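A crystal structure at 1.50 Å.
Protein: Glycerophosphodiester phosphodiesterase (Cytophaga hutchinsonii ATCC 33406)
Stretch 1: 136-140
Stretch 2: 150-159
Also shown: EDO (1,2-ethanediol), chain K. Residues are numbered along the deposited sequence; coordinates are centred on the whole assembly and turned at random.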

# COMPACT_ATOMS: atom_id res chain seq x y z
N GLU A 136 1.09 3.40 2.24
CA GLU A 136 0.06 3.38 3.30
C GLU A 136 0.66 3.52 4.67
O GLU A 136 1.50 2.73 5.07
N ILE A 137 0.24 4.54 5.41
CA ILE A 137 0.52 4.62 6.83
C ILE A 137 -0.39 3.72 7.62
O ILE A 137 -1.59 4.00 7.72
N LYS A 138 0.18 2.62 8.08
CA LYS A 138 -0.56 1.65 8.84
C LYS A 138 -0.70 1.96 10.34
O LYS A 138 -0.18 1.24 11.18
N SER A 139 -1.44 3.02 10.63
CA SER A 139 -1.68 3.48 12.01
C SER A 139 -3.14 3.21 12.37
O SER A 139 -4.05 3.26 11.49
N THR A 140 -3.35 2.97 13.66
CA THR A 140 -4.67 2.96 14.24
C THR A 140 -4.56 3.63 15.62
O THR A 140 -3.50 3.63 16.25
N ASN A 150 3.24 7.77 17.75
CA ASN A 150 2.23 8.79 17.54
C ASN A 150 2.21 9.28 16.10
O ASN A 150 3.19 9.15 15.34
N ILE A 151 1.09 9.90 15.76
CA ILE A 151 0.82 10.30 14.39
C ILE A 151 1.93 11.18 13.83
O ILE A 151 2.38 10.97 12.72
N ALA A 152 2.29 12.24 14.56
CA ALA A 152 3.30 13.18 14.04
C ALA A 152 4.60 12.47 13.69
O ALA A 152 5.16 12.73 12.62
N LEU A 153 5.08 11.63 14.59
CA LEU A 153 6.38 10.95 14.39
C LEU A 153 6.27 9.95 13.23
O LEU A 153 7.20 9.86 12.41
N PHE A 154 5.19 9.15 13.21
CA PHE A 154 4.98 8.16 12.14
C PHE A 154 5.05 8.91 10.81
O PHE A 154 5.77 8.54 9.89
N CYS A 155 4.27 9.98 10.69
CA CYS A 155 4.22 10.70 9.43
C CYS A 155 5.53 11.41 9.11
O CYS A 155 5.98 11.46 7.97
N ASP A 156 6.13 12.01 10.13
CA ASP A 156 7.36 12.75 9.88
C ASP A 156 8.46 11.81 9.42
O ASP A 156 9.23 12.17 8.55
N LEU A 157 8.57 10.64 9.99
CA LEU A 157 9.62 9.69 9.57
C LEU A 157 9.42 9.29 8.10
O LEU A 157 10.38 9.20 7.31
N VAL A 158 8.17 9.03 7.71
CA VAL A 158 7.88 8.68 6.30
C VAL A 158 8.22 9.84 5.38
O VAL A 158 8.85 9.64 4.32
N VAL A 159 7.77 11.04 5.75
CA VAL A 159 7.94 12.20 4.92
C VAL A 159 9.44 12.58 4.76
O VAL A 159 9.83 12.99 3.65

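The most distinctive feature of this contact is a methyl group seated almost exactly over the centre of an aromatic ring: Ile137 CG2 lies 3.7 Å from the centroid of the Phe154 ring, only 5° off the ring normal. That geometry defines a CH-pi contact over the face, and the nearest single ring atom, Phe154 CE1, is 3.9 Å from Ile137 CG2. No hydrogen bond crosses between the stretches; the 291 Å² buried here, summed over both sides, comes mostly from side-chain packing, with one backbone carbonyl, Lys138 O, taking part.

Ile137, at the end of the strand segment, is the centre of that packing. Its CA-to-CB bond points toward the helix, and 95 Å² of the residue is covered by the other stretch. With chi1 m (-69°) and chi2 t (-161°), its two branches diverge: CG2 goes to the ring, whereas CD1 reaches Cys155 SG at 3.6 Å and Val158 CG2 at 4.1 Å. Phe154 and Val158 both point toward stretch 1 and both have chi1 t; Cys155 leaves the helix sideways, and its m rotamer (chi1 -67°) places the sulfur against Ile137. Phe154 and Val158, four residues apart, lie on the same side of the helix; Cys155 sits next to Phe154 in sequence and meets Ile137 from its sideways position.

The Phe154 ring (chi1 -159°, chi2 -29°) also meets the loop that follows the strand. Lys138 O approaches its edge, near the ring plane, 3.7 Å from Phe154 CE2, an arrangement that brings the carbonyl oxygen to the ring's C-H periphery. Ser139 CB lies obliquely to the ring, 3.9 Å from Phe154 CE2. Ser139 points toward the helix with chi1 p (56°), and its OG is 3.8 Å from Ile151 CD1, while finding a hydrogen-bonding partner elsewhere in the structure. Ile151 starts out sideways, but its m, m rotamer brings the end of the chain nearer to the serine.

Lys138 contributes mainly backbone to the contact. Its CA-to-CB bond points away from the helix, and the extended chi3 and chi4 (both t) carry Lys138 NZ to Glu136 OE2, 2.7 Å away, in a hydrogen-bonded salt bridge within stretch 1.

Asn150 occupies the N-cap position, and Asn150 O accepts a 2.9 Å hydrogen bond from Phe154 N, which helps anchor the first turn. Apart from the packed face, 1,2-ethanediol, probably from the crystallisation liquor, makes a weak hydrogen bond from EDO O2 to Asp156 O at 3.5 Å; its carbons rest near leucine methyls, with EDO C2 3.7 Å from Leu157 CD2 and EDO C1 3.9 Å from Leu153 CD1.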

# COMPACT_ATOMS: atom_id res chain seq x y z
CB GLU A 136 -0.80 2.09 3.23
CG GLU A 136 -2.00 2.12 4.22
CD GLU A 136 -2.99 1.03 4.07
OE1 GLU A 136 -2.96 0.29 3.07
OE2 GLU A 136 -3.80 0.89 5.05
CB ILE A 137 0.52 6.10 7.34
CG1 ILE A 137 1.77 6.78 6.73
CG2 ILE A 137 0.57 6.21 8.86
CD1 ILE A 137 2.28 8.05 7.39
CB LYS A 138 0.08 0.26 8.62
CG LYS A 138 -0.14 -0.29 7.23
CD LYS A 138 -1.58 -0.74 6.98
CE LYS A 138 -1.86 -1.57 5.73
NZ LYS A 138 -3.38 -1.76 5.46
CB SER A 139 -1.37 4.98 12.17
OG SER A 139 -2.11 5.75 11.23
CB THR A 140 -5.27 1.55 14.44
OG1 THR A 140 -4.63 0.88 15.51
CG2 THR A 140 -5.20 0.72 13.14
CB ASN A 150 2.48 9.96 18.53
CG ASN A 150 3.88 10.56 18.38
OD1 ASN A 150 4.86 9.86 18.64
ND2 ASN A 150 3.97 11.83 17.96
CB ILE A 151 -0.58 10.95 14.27
CG1 ILE A 151 -1.67 9.91 14.37
CG2 ILE A 151 -0.69 11.81 13.02
CD1 ILE A 151 -1.82 9.01 13.13
CB ALA A 152 3.56 14.34 15.02
CB LEU A 153 6.88 10.24 15.66
CG LEU A 153 8.26 9.57 15.54
CD1 LEU A 153 9.32 10.56 14.96
CD2 LEU A 153 8.58 8.92 16.89
CB PHE A 154 3.64 7.45 12.38
CG PHE A 154 3.47 6.09 11.71
CD1 PHE A 154 4.11 5.75 10.52
CD2 PHE A 154 2.55 5.20 12.24
CE1 PHE A 154 3.89 4.56 9.90
CE2 PHE A 154 2.31 3.96 11.62
CZ PHE A 154 3.00 3.66 10.45
CB CYS A 155 3.06 11.73 9.40
SG CYS A 155 1.42 10.95 9.43
CB ASP A 156 7.82 13.45 11.15
CG ASP A 156 6.94 14.63 11.54
OD1 ASP A 156 6.13 15.09 10.74
OD2 ASP A 156 7.16 15.09 12.70
CB LEU A 157 9.63 8.45 10.42
CG LEU A 157 10.12 8.66 11.84
CD1 LEU A 157 9.80 7.46 12.72
CD2 LEU A 157 11.65 9.01 11.92
CB VAL A 158 6.38 8.24 6.15
CG1 VAL A 158 5.89 8.14 4.68
CG2 VAL A 158 6.22 6.92 6.91
CB VAL A 159 7.06 13.36 5.38
CG1 VAL A 159 7.48 14.65 4.63
CG2 VAL A 159 5.58 13.02 5.17
C1 EDO K . 12.13 12.68 13.25
O1 EDO K . 12.55 14.03 13.45
C2 EDO K . 11.11 12.71 12.13
O2 EDO K . 11.72 13.00 10.85